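Long-range contacts in rhamnogalacturonan endolyase YesW (Bacillus subtilis, PDB 2Z8S), which cleaves the rhamnogalacturonan backbone of plant cell-wall pectin by endo-type elimination, releasing oligosaccharides, and depends on calcium or manganese for activity: residues H326-A331 with Q554-N559; E340-S345 with R396-G401; G369-G374 with P561-F566; R415-D420 with S450-G455; L503-L508 with T540-P545. All coordinates share one frame; numbering follows the deposited sequence.

Interaction 1: residues H326-A331 with Q554-N559. With CA (calcium ion), chain F; CA (calcium ion), chain E; ADA (alpha-D-galactopyranuronic acid), chain C.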
# COMPACT_ATOMS: atom_id res chain seq x y z
N HIS A 326 -11.43 -0.72 8.08
CA HIS A 326 -10.49 -1.81 7.91
C HIS A 326 -9.31 -1.31 7.08
O HIS A 326 -8.75 -2.07 6.29
CB HIS A 326 -11.10 -2.98 7.15
CG HIS A 326 -12.41 -3.46 7.68
ND1 HIS A 326 -12.52 -4.30 8.77
CD2 HIS A 326 -13.67 -3.27 7.22
CE1 HIS A 326 -13.80 -4.59 8.97
NE2 HIS A 326 -14.52 -3.98 8.04
N ASN A 327 -8.98 -0.02 7.22
CA ASN A 327 -7.86 0.62 6.52
C ASN A 327 -7.59 1.99 7.11
O ASN A 327 -8.42 2.53 7.85
CB ASN A 327 -8.14 0.76 5.02
CG ASN A 327 -9.62 0.80 4.70
OD1 ASN A 327 -10.18 -0.21 4.28
ND2 ASN A 327 -10.25 1.94 4.89
N LEU A 328 -6.44 2.56 6.80
CA LEU A 328 -6.16 3.93 7.22
C LEU A 328 -5.38 4.70 6.16
O LEU A 328 -4.90 4.12 5.18
CB LEU A 328 -5.47 3.96 8.59
CG LEU A 328 -4.28 3.04 8.82
CD1 LEU A 328 -3.08 3.44 7.96
CD2 LEU A 328 -3.91 3.05 10.27
N SER A 329 -5.28 6.01 6.34
CA SER A 329 -4.42 6.82 5.50
C SER A 329 -3.51 7.66 6.37
O SER A 329 -3.87 8.02 7.49
CB SER A 329 -5.25 7.70 4.59
OG SER A 329 -6.18 6.91 3.87
N ILE A 330 -2.33 7.95 5.86
CA ILE A 330 -1.32 8.68 6.59
C ILE A 330 -0.88 9.86 5.76
O ILE A 330 -0.36 9.67 4.66
CB ILE A 330 -0.06 7.83 6.83
CG1 ILE A 330 -0.40 6.42 7.34
CG2 ILE A 330 0.92 8.60 7.70
CD1 ILE A 330 -1.11 6.36 8.68
N ALA A 331 -1.08 11.07 6.27
CA ALA A 331 -0.76 12.27 5.51
C ALA A 331 -0.60 13.52 6.36
O ALA A 331 -1.10 13.61 7.49
CB ALA A 331 -1.81 12.51 4.45
N GLN A 554 -0.68 -0.63 2.06
CA GLN A 554 -1.56 -1.28 1.10
C GLN A 554 -2.03 -2.64 1.58
O GLN A 554 -3.21 -2.91 1.57
CB GLN A 554 -0.89 -1.43 -0.25
CG GLN A 554 -1.86 -1.81 -1.34
CD GLN A 554 -1.23 -1.78 -2.70
OE1 GLN A 554 -0.84 -0.72 -3.18
NE2 GLN A 554 -1.11 -2.94 -3.32
N ASN A 555 -1.10 -3.47 2.04
CA ASN A 555 -1.44 -4.81 2.49
C ASN A 555 -2.41 -4.83 3.65
O ASN A 555 -3.12 -5.80 3.82
CB ASN A 555 -0.18 -5.61 2.88
CG ASN A 555 0.47 -5.11 4.19
OD1 ASN A 555 1.27 -4.18 4.18
ND2 ASN A 555 0.12 -5.74 5.30
N ILE A 556 -2.44 -3.77 4.46
CA ILE A 556 -3.11 -3.91 5.75
C ILE A 556 -4.59 -4.13 5.55
O ILE A 556 -5.18 -3.55 4.64
CB ILE A 556 -2.82 -2.75 6.75
CG1 ILE A 556 -3.51 -1.46 6.31
CG2 ILE A 556 -1.32 -2.56 6.93
CD1 ILE A 556 -3.88 -0.57 7.46
N ALA A 557 -5.17 -5.01 6.37
CA ALA A 557 -6.60 -5.28 6.40
C ALA A 557 -7.22 -5.26 5.00
O ALA A 557 -6.80 -6.03 4.14
CB ALA A 557 -7.31 -4.31 7.31
N TYR A 558 -8.19 -4.39 4.75
CA TYR A 558 -8.78 -4.29 3.43
C TYR A 558 -8.05 -3.28 2.58
O TYR A 558 -8.25 -2.07 2.71
CB TYR A 558 -10.26 -3.99 3.48
CG TYR A 558 -11.04 -5.10 4.12
CD1 TYR A 558 -10.57 -6.41 4.10
CD2 TYR A 558 -12.26 -4.84 4.73
CE1 TYR A 558 -11.29 -7.44 4.70
CE2 TYR A 558 -13.00 -5.86 5.33
CZ TYR A 558 -12.50 -7.15 5.31
OH TYR A 558 -13.23 -8.15 5.90
N ASN A 559 -7.22 -3.83 1.69
CA ASN A 559 -6.29 -3.06 0.88
C ASN A 559 -6.93 -1.91 0.14
O ASN A 559 -7.84 -2.11 -0.67
CB ASN A 559 -5.56 -3.97 -0.10
CG ASN A 559 -5.03 -5.20 0.57
OD1 ASN A 559 -5.56 -5.63 1.59
ND2 ASN A 559 -4.00 -5.77 0.01
CA CA F . -5.04 -7.10 3.30
CA CA E . -16.44 -3.15 7.70
C1 ADA C . -16.71 -11.65 4.98
C2 ADA C . -16.34 -11.31 3.53
C3 ADA C . -15.21 -10.25 3.52
C4 ADA C . -15.72 -8.98 4.20
C5 ADA C . -15.94 -9.37 5.68
C6 ADA C . -16.43 -8.17 6.50
O1 ADA C . -15.73 -12.46 5.62
O2 ADA C . -15.98 -12.49 2.79
O3 ADA C . -14.77 -9.94 2.19
O4 ADA C . -16.93 -8.57 3.52
O5 ADA C . -16.90 -10.46 5.82
O6B ADA C . -15.70 -7.16 6.59
O6A ADA C . -17.54 -8.25 7.04
O HOH W 1 -17.15 -3.97 9.38
O HOH W 2 -16.88 -4.89 6.32
O HOH W 3 -4.29 -8.15 5.37
O HOH W 4 -6.39 -9.16 3.12
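His-326 and Tyr-558 mark the closest approach of the two backbones, their CA atoms 5.4 Å apart, and Tyr-558 N donates to His-326 O at 2.8 Å, although the modelled place of that oxygen is less sure. In both residues CG lies beside the backbone N (chi1 -51° for His-326, -64° for Tyr-558), and the side chains run side by side in one direction. Their rings are neither parallel nor perpendicular, with planes at 53°; Tyr-558 CE2 lies 3.3 Å above one face of the imidazole, offset toward its rim. The pair illustrates how a metal site and a sugar site can share one wall. His-326 NE2 binds a calcium ion at 2.1 Å, shared with His-362, Asp-364, Glu-385 and two waters, while ND1 is hydrogen-bonded to Tyr-288. Beside it, Tyr-558 OH donates to carboxylate oxygen O6B of the galacturonic acid at 2.7 Å and is also hydrogen-bonded to His-177. The 554-559 bend wraps a second calcium ion, with Asn-555 O, Ala-557 O and Asn-559 OD1 as ligands beside Asp-116 and two waters. Apolar contact is modest: Leu-328 CG meets Ile-556 CD1 at 3.9 Å, the side chains roughly at right angles. Leu-269 of strand 268-273 touches Leu-328, Ile-556 and Ala-557, and strand 329-331 pairs antiparallel with strand 340-343, while 554-559 follows helix 545-552.

Interaction 2: residues E340-S345 with R396-G401. With CA (calcium ion), chain N; CA (calcium ion), chain J.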
# COMPACT_ATOMS: atom_id res chain seq x y z
N GLU A 340 -0.30 13.07 9.94
CA GLU A 340 -1.41 12.63 10.77
C GLU A 340 -1.94 11.31 10.25
O GLU A 340 -1.52 10.81 9.21
CB GLU A 340 -2.54 13.66 10.77
CG GLU A 340 -2.17 14.96 11.43
CD GLU A 340 -1.10 15.69 10.68
OE1 GLU A 340 -1.24 15.82 9.45
OE2 GLU A 340 -0.10 16.12 11.31
N ILE A 341 -2.89 10.75 10.98
CA ILE A 341 -3.41 9.45 10.65
C ILE A 341 -4.89 9.58 10.39
O ILE A 341 -5.66 9.83 11.31
CB ILE A 341 -3.14 8.46 11.80
CG1 ILE A 341 -1.63 8.46 12.12
CG2 ILE A 341 -3.65 7.07 11.45
CD1 ILE A 341 -1.26 7.88 13.45
N ILE A 342 -5.30 9.46 9.14
CA ILE A 342 -6.71 9.37 8.83
C ILE A 342 -7.14 7.96 9.21
O ILE A 342 -6.74 7.00 8.56
CB ILE A 342 -6.99 9.66 7.35
CG1 ILE A 342 -6.44 11.04 6.97
CG2 ILE A 342 -8.46 9.56 7.04
CD1 ILE A 342 -6.96 12.20 7.83
N PHE A 343 -7.92 7.86 10.28
CA PHE A 343 -8.27 6.57 10.83
C PHE A 343 -9.77 6.37 10.65
O PHE A 343 -10.54 6.36 11.61
CB PHE A 343 -7.87 6.51 12.30
CG PHE A 343 -7.93 5.14 12.89
CD1 PHE A 343 -6.91 4.22 12.65
CD2 PHE A 343 -8.99 4.76 13.71
CE1 PHE A 343 -6.96 2.95 13.20
CE2 PHE A 343 -9.04 3.50 14.27
CZ PHE A 343 -8.03 2.59 14.02
N GLY A 344 -10.16 6.21 9.40
CA GLY A 344 -11.56 6.16 9.06
C GLY A 344 -12.21 7.51 9.30
O GLY A 344 -11.85 8.51 8.68
N SER A 345 -13.17 7.53 10.22
CA SER A 345 -13.95 8.73 10.50
C SER A 345 -13.30 9.68 11.50
O SER A 345 -13.85 10.74 11.81
CB SER A 345 -15.36 8.34 10.93
OG SER A 345 -16.10 7.91 9.80
N ARG A 396 -14.86 15.15 3.42
CA ARG A 396 -14.51 16.04 4.50
C ARG A 396 -13.13 16.65 4.35
O ARG A 396 -12.26 16.07 3.72
CB ARG A 396 -14.58 15.29 5.83
CG ARG A 396 -13.38 14.41 6.14
CD ARG A 396 -13.69 13.58 7.33
NE ARG A 396 -12.51 13.04 7.96
CZ ARG A 396 -12.18 11.76 7.96
NH1 ARG A 396 -12.95 10.87 7.33
NH2 ARG A 396 -11.08 11.35 8.58
N ASP A 397 -12.97 17.82 4.95
CA ASP A 397 -11.69 18.48 5.09
C ASP A 397 -10.84 17.57 5.96
O ASP A 397 -11.21 17.28 7.09
CB ASP A 397 -11.91 19.86 5.74
CG ASP A 397 -10.62 20.63 5.98
OD1 ASP A 397 -9.80 20.21 6.82
OD2 ASP A 397 -10.44 21.68 5.35
N ALA A 398 -9.73 17.08 5.42
CA ALA A 398 -8.90 16.13 6.14
C ALA A 398 -8.34 16.76 7.41
O ALA A 398 -8.11 16.06 8.38
CB ALA A 398 -7.79 15.62 5.27
N ALA A 399 -8.14 18.08 7.40
CA ALA A 399 -7.52 18.76 8.53
C ALA A 399 -8.50 18.93 9.69
O ALA A 399 -8.16 18.62 10.83
CB ALA A 399 -6.95 20.12 8.11
N THR A 400 -9.70 19.42 9.38
CA THR A 400 -10.65 19.84 10.41
C THR A 400 -11.75 18.83 10.60
O THR A 400 -12.40 18.82 11.64
CB THR A 400 -11.30 21.19 10.07
OG1 THR A 400 -11.96 21.10 8.79
CG2 THR A 400 -10.26 22.30 10.04
N GLY A 401 -11.96 17.99 9.59
CA GLY A 401 -13.00 16.98 9.65
C GLY A 401 -14.37 17.52 9.29
O GLY A 401 -15.32 16.75 9.12
CA CA N . -0.10 17.89 13.14
CA CA J . 0.62 17.30 9.59
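Two neighbouring four-stranded antiparallel sheets of the beta-propeller-like domain are joined where Arg-396, on the third strand of one, reaches the turn at Gly-344 that ends the second strand of the other. It is a clear case of an arginine satisfying a turn carbonyl end-on: NH1 and NH2 of Arg-396 each donate to Gly-344 O at 2.9 Å, both bonds bent to 137°. The two nitrogens reach that oxygen from opposite faces of the carbonyl plane, while Ser-345 lies over one face of the guanidinium. The CG of Arg-396 sits between its own backbone N and carbonyl carbon (chi1 80°), and from there the chain is extended as far as NE, a reach that brings the guanidinium to the other sheet. Ile-342 comes from the opposite direction, placing its CG2 3.5 Å from Arg-396 NH2 and its CD1 4.4 Å from Ala-398 CB. At the strand end, Asp-397 OD1 accepts from Thr-400 N at 2.7 Å, an Asx motif that shapes the turn, and its OD2 makes a salt bridge with Arg-375. At the start of the other segment, the carboxylate of Glu-340 serves two calcium ions: OE1 and OE2 both hold one, and OE2 also binds the second at 2.5 Å. Around the contact, strand 340-343 pairs with 329-331, and Val-380 of strand 379-383 packs against Ile-342, Arg-396 and Ala-398.

Interaction 3: residues G369-G374 with P561-F566. With CA (calcium ion), chain K.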
# COMPACT_ATOMS: atom_id res chain seq x y z
N GLY A 369 -6.45 12.33 0.01
CA GLY A 369 -5.59 12.97 -0.98
C GLY A 369 -6.11 14.34 -1.32
O GLY A 369 -7.05 14.85 -0.70
N ASP A 370 -5.50 14.97 -2.31
CA ASP A 370 -5.98 16.27 -2.74
C ASP A 370 -7.11 15.99 -3.69
O ASP A 370 -6.95 15.99 -4.91
CB ASP A 370 -4.87 17.12 -3.36
CG ASP A 370 -5.21 18.60 -3.37
OD1 ASP A 370 -6.11 19.01 -2.61
OD2 ASP A 370 -4.59 19.36 -4.15
N LEU A 371 -8.26 15.71 -3.10
CA LEU A 371 -9.42 15.28 -3.84
C LEU A 371 -10.09 16.49 -4.47
O LEU A 371 -10.70 16.38 -5.54
CB LEU A 371 -10.38 14.51 -2.93
CG LEU A 371 -9.73 13.35 -2.15
CD1 LEU A 371 -10.73 12.63 -1.21
CD2 LEU A 371 -9.05 12.34 -3.08
N ASP A 372 -9.92 17.65 -3.83
CA ASP A 372 -10.44 18.91 -4.35
C ASP A 372 -9.34 19.96 -4.41
O ASP A 372 -9.10 20.67 -3.43
CB ASP A 372 -11.58 19.40 -3.48
CG ASP A 372 -12.20 20.68 -3.98
OD1 ASP A 372 -12.87 21.35 -3.16
OD2 ASP A 372 -12.03 21.04 -5.17
N PRO A 373 -8.65 20.06 -5.57
CA PRO A 373 -7.52 20.98 -5.73
C PRO A 373 -7.89 22.43 -5.47
O PRO A 373 -7.04 23.21 -5.00
CB PRO A 373 -7.10 20.78 -7.19
CG PRO A 373 -8.22 20.12 -7.83
CD PRO A 373 -8.88 19.28 -6.79
N GLY A 374 -9.13 22.79 -5.76
CA GLY A 374 -9.60 24.17 -5.59
C GLY A 374 -9.83 24.54 -4.14
O GLY A 374 -10.33 25.62 -3.83
N PRO A 561 -6.20 1.58 -2.35
CA PRO A 561 -5.21 2.10 -3.29
C PRO A 561 -4.45 3.28 -2.68
O PRO A 561 -4.99 3.96 -1.79
CB PRO A 561 -6.07 2.56 -4.48
CG PRO A 561 -7.41 2.85 -3.90
CD PRO A 561 -7.58 1.91 -2.74
N PRO A 562 -3.21 3.53 -3.14
CA PRO A 562 -2.39 4.63 -2.65
C PRO A 562 -2.76 5.94 -3.31
O PRO A 562 -3.13 5.94 -4.49
CB PRO A 562 -0.99 4.23 -3.09
CG PRO A 562 -1.21 3.45 -4.35
CD PRO A 562 -2.53 2.75 -4.18
N HIS A 563 -2.68 7.04 -2.57
CA HIS A 563 -2.93 8.37 -3.13
C HIS A 563 -1.68 9.22 -3.05
O HIS A 563 -0.76 8.91 -2.29
CB HIS A 563 -4.08 9.07 -2.41
CG HIS A 563 -5.42 8.68 -2.94
ND1 HIS A 563 -6.22 7.74 -2.33
CD2 HIS A 563 -6.08 9.07 -4.06
CE1 HIS A 563 -7.32 7.58 -3.04
NE2 HIS A 563 -7.26 8.37 -4.09
N THR A 564 -1.64 10.30 -3.83
CA THR A 564 -0.50 11.18 -3.79
C THR A 564 -0.83 12.40 -2.95
O THR A 564 -2.00 12.73 -2.76
CB THR A 564 -0.07 11.61 -5.19
OG1 THR A 564 -1.20 12.11 -5.90
CG2 THR A 564 0.52 10.42 -5.93
N SER A 565 0.21 13.04 -2.42
CA SER A 565 0.05 14.17 -1.52
C SER A 565 -0.60 15.32 -2.25
O SER A 565 -1.46 16.00 -1.71
CB SER A 565 1.40 14.59 -0.95
OG SER A 565 2.24 15.13 -1.96
N PHE A 566 -0.16 15.53 -3.49
CA PHE A 566 -0.64 16.60 -4.35
C PHE A 566 -1.70 16.04 -5.30
O PHE A 566 -1.76 14.83 -5.55
CB PHE A 566 0.53 17.10 -5.19
CG PHE A 566 1.13 16.03 -6.04
CD1 PHE A 566 0.68 15.83 -7.33
CD2 PHE A 566 2.08 15.17 -5.52
CE1 PHE A 566 1.21 14.81 -8.11
CE2 PHE A 566 2.61 14.14 -6.29
CZ PHE A 566 2.18 13.96 -7.58
CA CA K . -7.84 20.19 -1.70
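Gly-369 passes His-563 with CA atoms 5.7 Å apart, and one residue further on Asp-370 comes about as near to Phe-566, so two irregular stretches lie close together without forming a sheet. Asp-370 is the centre of an inverse gamma turn that bends the first segment away from the end of strand 366-369. The interface rests on van der Waals contact. Gly-369, lacking a side chain, lets its CA approach His-563 CB to 4.4 Å, and Asp-370 CB lies 3.9 Å from the carbonyl carbon C of Phe-566. Leu-371 brings CD2 to 4.5 Å from His-563 NE2, obliquely to the imidazole. The polar groups find their partners within their own segment or elsewhere in the fold, not across the contact. With CG of Asp-370 turned anti to its N (chi1 -161°), OD1 binds a calcium ion at 2.3 Å, and Asp-372 O binds it at 2.2 Å; Arg-375 O, Gly-377 O and Glu-379 are further ligands. In 561-566, Thr-564 OG1 donates to Phe-566 O at 2.8 Å, nearly in line with the carbonyl, which links the two ends of 564-566, and Thr-564 CB lies above one face of the Phe-566 ring, toward its rim. Leu-371 packs on Phe-381 of strand 379-383 and Ala-418 of strand 417-419, whereas Pro-562 and Ser-565 touch helix 545-552, so the contact bridges the propeller sheets and that helix.

Interaction 4: residues R415-D420 with S450-G455. With CA (calcium ion), chain M; ADA (alpha-D-galactopyranuronic acid), chain B.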
# COMPACT_ATOMS: atom_id res chain seq x y z
N ARG A 415 -18.20 0.05 -0.28
CA ARG A 415 -17.08 0.44 -1.15
C ARG A 415 -17.18 1.90 -1.55
O ARG A 415 -18.27 2.42 -1.78
CB ARG A 415 -17.05 -0.40 -2.43
CG ARG A 415 -16.91 -1.89 -2.24
CD ARG A 415 -15.57 -2.27 -1.66
NE ARG A 415 -15.35 -3.70 -1.87
CZ ARG A 415 -14.90 -4.23 -3.00
NH1 ARG A 415 -14.61 -3.44 -4.04
NH2 ARG A 415 -14.74 -5.55 -3.10
N GLY A 416 -16.02 2.54 -1.63
CA GLY A 416 -15.93 3.94 -2.03
C GLY A 416 -14.65 4.12 -2.81
O GLY A 416 -13.69 3.39 -2.60
N MET A 417 -14.66 5.06 -3.73
CA MET A 417 -13.49 5.35 -4.54
C MET A 417 -13.37 6.84 -4.78
O MET A 417 -14.36 7.53 -5.02
CB MET A 417 -13.57 4.64 -5.88
CG MET A 417 -12.71 3.39 -5.99
SD MET A 417 -10.94 3.72 -5.82
CE MET A 417 -10.59 4.59 -7.35
N ALA A 418 -12.14 7.34 -4.67
CA ALA A 418 -11.81 8.67 -5.14
C ALA A 418 -10.83 8.54 -6.29
O ALA A 418 -9.93 7.70 -6.25
CB ALA A 418 -11.22 9.50 -4.01
N ALA A 419 -11.02 9.33 -7.34
CA ALA A 419 -10.05 9.42 -8.43
C ALA A 419 -10.54 10.37 -9.50
O ALA A 419 -11.74 10.47 -9.79
CB ALA A 419 -9.73 8.05 -9.02
N ASP A 420 -9.57 11.08 -10.08
CA ASP A 420 -9.84 11.95 -11.19
C ASP A 420 -10.12 11.03 -12.36
O ASP A 420 -9.22 10.45 -12.95
CB ASP A 420 -8.64 12.83 -11.46
CG ASP A 420 -8.97 14.05 -12.31
OD1 ASP A 420 -10.13 14.17 -12.78
OD2 ASP A 420 -8.07 14.90 -12.50
N SER A 450 -17.35 0.37 -13.16
CA SER A 450 -17.69 -1.03 -12.87
C SER A 450 -17.00 -1.64 -11.64
O SER A 450 -17.41 -2.69 -11.15
CB SER A 450 -17.44 -1.91 -14.11
OG SER A 450 -16.07 -1.93 -14.45
N SER A 451 -15.95 -0.98 -11.16
CA SER A 451 -15.32 -1.33 -9.89
C SER A 451 -15.30 -0.16 -8.91
O SER A 451 -15.30 1.02 -9.30
CB SER A 451 -13.90 -1.83 -10.10
OG SER A 451 -13.11 -0.87 -10.75
N THR A 452 -15.32 -0.50 -7.63
CA THR A 452 -15.14 0.45 -6.55
C THR A 452 -14.12 -0.18 -5.64
O THR A 452 -14.39 -0.55 -4.49
CB THR A 452 -16.44 0.71 -5.80
OG1 THR A 452 -17.53 0.65 -6.72
CG2 THR A 452 -16.41 2.09 -5.16
N ASN A 453 -12.92 -0.33 -6.21
CA ASN A 453 -11.83 -1.00 -5.53
C ASN A 453 -10.58 -0.11 -5.51
O ASN A 453 -10.45 0.74 -4.64
CB ASN A 453 -11.55 -2.35 -6.21
CG ASN A 453 -10.60 -3.21 -5.42
OD1 ASN A 453 -10.25 -2.91 -4.28
ND2 ASN A 453 -10.17 -4.31 -6.03
N PHE A 454 -9.69 -0.32 -6.47
CA PHE A 454 -8.47 0.46 -6.60
C PHE A 454 -8.57 1.45 -7.74
O PHE A 454 -9.29 1.23 -8.71
CB PHE A 454 -7.29 -0.46 -6.90
CG PHE A 454 -6.60 -0.99 -5.69
CD1 PHE A 454 -7.32 -1.41 -4.57
CD2 PHE A 454 -5.21 -1.12 -5.68
CE1 PHE A 454 -6.68 -1.93 -3.45
CE2 PHE A 454 -4.55 -1.63 -4.58
CZ PHE A 454 -5.30 -2.04 -3.45
N GLY A 455 -7.82 2.54 -7.60
CA GLY A 455 -7.48 3.40 -8.71
C GLY A 455 -6.02 3.18 -9.03
O GLY A 455 -5.21 2.95 -8.14
CA CA M . -11.85 15.50 -12.25
C1 ADA B . -17.09 -7.14 3.40
C2 ADA B . -18.59 -6.79 3.42
C3 ADA B . -19.29 -7.38 2.17
C4 ADA B . -18.54 -7.00 0.89
C5 ADA B . -17.10 -7.48 1.03
C6 ADA B . -16.34 -7.14 -0.23
O2 ADA B . -19.19 -7.30 4.61
O3 ADA B . -20.66 -6.95 2.08
O4 ADA B . -18.53 -5.58 0.70
O5 ADA B . -16.49 -6.77 2.15
O6B ADA B . -16.02 -5.95 -0.41
O6A ADA B . -16.09 -8.09 -0.99
O HOH W 5 -12.87 0.89 -2.08
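The substrate site of this beta-propeller-like domain is bordered by Arg-415 and Thr-452, on the connections leading into strands 417-419 and 454-456. Bent at chi2 (-67°), Arg-415 divides its guanidinium between sugar and protein. NE and NH2 both donate to galacturonate O6B, NE at 2.8 Å, while NH1 donates to Thr-452 O at 2.9 Å. That oxygen lies in the guanidinium plane, yet NH1 stands well above the carbonyl plane, 59° out of it. Thr-452 thus acts as a second-shell residue, its carbonyl probably steadying the rotation of the substrate-binding guanidinium; Thr-497 and Lys-498 also bind this sugar. A water donates to Gly-416 O at 2.7 Å and to Thr-452 O at 3.2 Å, adding a further link. Thr-452 CG2 rests 3.6 Å from Gly-416 C. Behind the site Met-417, bent at chi2 and chi3, curls over the second segment: SD lies 3.2 Å from Asn-453 O, and its methyl CE ends 3.5 Å from Gly-455 N.

Interaction 5: residues L503-L508 with T540-P545. With CA (calcium ion), chain H.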
# COMPACT_ATOMS: atom_id res chain seq x y z
N LEU A 503 0.17 -6.61 -5.15
CA LEU A 503 0.57 -5.26 -4.89
C LEU A 503 0.28 -4.38 -6.09
O LEU A 503 0.36 -4.83 -7.22
CB LEU A 503 2.06 -5.18 -4.57
CG LEU A 503 2.57 -3.83 -4.06
CD1 LEU A 503 2.20 -3.62 -2.62
CD2 LEU A 503 4.07 -3.76 -4.22
N GLN A 504 -0.06 -3.13 -5.81
CA GLN A 504 -0.06 -2.10 -6.80
C GLN A 504 0.89 -1.01 -6.35
O GLN A 504 0.75 -0.48 -5.25
CB GLN A 504 -1.45 -1.53 -6.95
CG GLN A 504 -1.49 -0.43 -7.96
CD GLN A 504 -2.80 0.25 -8.01
OE1 GLN A 504 -2.90 1.43 -7.68
NE2 GLN A 504 -3.84 -0.47 -8.42
N ALA A 505 1.88 -0.68 -7.18
CA ALA A 505 2.85 0.33 -6.83
C ALA A 505 3.68 0.76 -8.01
O ALA A 505 3.99 -0.04 -8.90
CB ALA A 505 3.78 -0.17 -5.72
N ASP A 506 4.06 2.03 -8.00
CA ASP A 506 5.10 2.49 -8.88
C ASP A 506 6.41 1.98 -8.32
O ASP A 506 7.01 2.63 -7.47
CB ASP A 506 5.12 4.01 -8.93
CG ASP A 506 6.23 4.53 -9.79
OD1 ASP A 506 6.69 3.77 -10.67
OD2 ASP A 506 6.65 5.68 -9.58
N LEU A 507 6.85 0.82 -8.79
CA LEU A 507 8.08 0.22 -8.28
C LEU A 507 9.15 -0.03 -9.35
O LEU A 507 10.24 -0.49 -9.04
CB LEU A 507 7.79 -1.04 -7.45
CG LEU A 507 6.89 -2.15 -8.00
CD1 LEU A 507 7.50 -2.90 -9.17
CD2 LEU A 507 6.57 -3.10 -6.89
N LEU A 508 8.83 0.27 -10.60
CA LEU A 508 9.82 0.28 -11.69
C LEU A 508 9.42 1.37 -12.64
O LEU A 508 8.29 1.86 -12.58
CB LEU A 508 9.81 -1.04 -12.46
CG LEU A 508 10.17 -2.33 -11.73
CD1 LEU A 508 9.66 -3.52 -12.53
CD2 LEU A 508 11.67 -2.44 -11.44
N THR A 540 8.92 9.71 -9.39
CA THR A 540 8.46 8.39 -9.00
C THR A 540 7.56 8.55 -7.78
O THR A 540 7.94 9.22 -6.80
CB THR A 540 9.60 7.40 -8.71
OG1 THR A 540 9.05 6.22 -8.12
CG2 THR A 540 10.64 7.99 -7.76
N LEU A 541 6.37 7.97 -7.89
CA LEU A 541 5.35 8.08 -6.85
C LEU A 541 5.89 7.60 -5.52
O LEU A 541 5.41 8.04 -4.48
CB LEU A 541 4.09 7.30 -7.24
CG LEU A 541 3.30 7.84 -8.45
CD1 LEU A 541 2.02 7.05 -8.67
CD2 LEU A 541 2.99 9.35 -8.35
N MET A 542 6.90 6.74 -5.55
CA MET A 542 7.57 6.25 -4.34
C MET A 542 8.39 7.32 -3.65
O MET A 542 8.97 7.06 -2.60
CB MET A 542 8.47 5.05 -4.65
CG MET A 542 7.78 3.86 -5.25
SD MET A 542 6.38 3.25 -4.28
CE MET A 542 7.08 1.83 -3.47
N HIS A 543 8.49 8.51 -4.26
CA HIS A 543 9.15 9.66 -3.65
C HIS A 543 8.13 10.69 -3.27
O HIS A 543 8.48 11.76 -2.76
CB HIS A 543 10.20 10.30 -4.56
CG HIS A 543 11.51 9.57 -4.61
ND1 HIS A 543 11.87 8.63 -3.67
CD2 HIS A 543 12.55 9.66 -5.47
CE1 HIS A 543 13.07 8.16 -3.96
NE2 HIS A 543 13.50 8.77 -5.05
N ASP A 544 6.86 10.41 -3.54
CA ASP A 544 5.80 11.23 -3.00
C ASP A 544 5.56 10.83 -1.54
O ASP A 544 5.39 9.64 -1.23
CB ASP A 544 4.50 11.11 -3.79
CG ASP A 544 3.36 11.83 -3.12
OD1 ASP A 544 3.28 13.06 -3.25
OD2 ASP A 544 2.57 11.17 -2.42
N PRO A 545 5.56 11.82 -0.64
CA PRO A 545 5.38 11.55 0.80
C PRO A 545 4.11 10.73 1.13
O PRO A 545 4.20 9.79 1.93
CB PRO A 545 5.33 12.96 1.42
CG PRO A 545 5.05 13.90 0.26
CD PRO A 545 5.72 13.26 -0.91
CA CA H . 6.18 2.59 -12.79
O HOH W 6 9.31 3.43 -8.51
O HOH W 7 5.87 2.33 -15.53
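Asp-506 meets Thr-540 and Leu-541 where a calcium-binding loop, following strand 503-505 of the beta-propeller-like domain, faces the short 3-10 turn 541-543. Its CB lies 3.8 Å from Leu-541 CB, an apolar start to a side chain that is otherwise wholly engaged in polar contacts. CG, anti to the backbone N (chi1 177°), directs the carboxylate between metal and turn, and the two oxygens then part company. OD1 binds the calcium ion at 2.5 Å, with Leu-508 O, Asp-510 O, Arg-512 O and Glu-514 among the other ligands. OD2 accepts two hydrogen bonds across the contact: Thr-540 OG1, at 2.9 Å, comes from above the carboxylate plane (55° out of it), whereas Leu-541 N, also at 2.9 Å, meets the anti lone pair of OD2, away from the metal-bound oxygen. This division of labour is a compact example of one carboxylate serving as both metal ligand and hydrogen-bond acceptor for a turn; the calcium ion and the two donors would together be expected to stabilise its negative charge. Behind it, Ala-505 CB touches Met-542 CE at 4.5 Å. Beyond the turn, Asp-544 caps helix 545-552 through Tyr-547 N, and the hydroxyl of Tyr-547 is hydrogen-bonded to Asp-506 N. One water also spans the segments, donating to Asp-506 O at 2.6 Å, though the place of that carbonyl oxygen is less sure, and to Thr-540 OG1 at 2.8 Å.

Overall arrangement
Interactions 1 and 5 lie nearest the centre of the chain and are buried, whereas interaction 3, farther out, is partly exposed and relies on van der Waals contact. Interactions 2 and 4 are buried too, yet their centres are about 18 Å and 15 Å from that of the chain. Interaction 2 shares a sheet with interaction 1, since strands 329-331 and 340-343 are neighbours. Interactions 1 and 4 each hold one galacturonic acid, by a tyrosine hydroxyl and an arginine respectively. All five include calcium ligands, but only in interaction 5 does a metal-binding carboxylate itself bond across the contact. Ser-565 and Asp-544 tie interactions 3 and 5 together, and Leu-371 on Ala-418 joins 3 to 4.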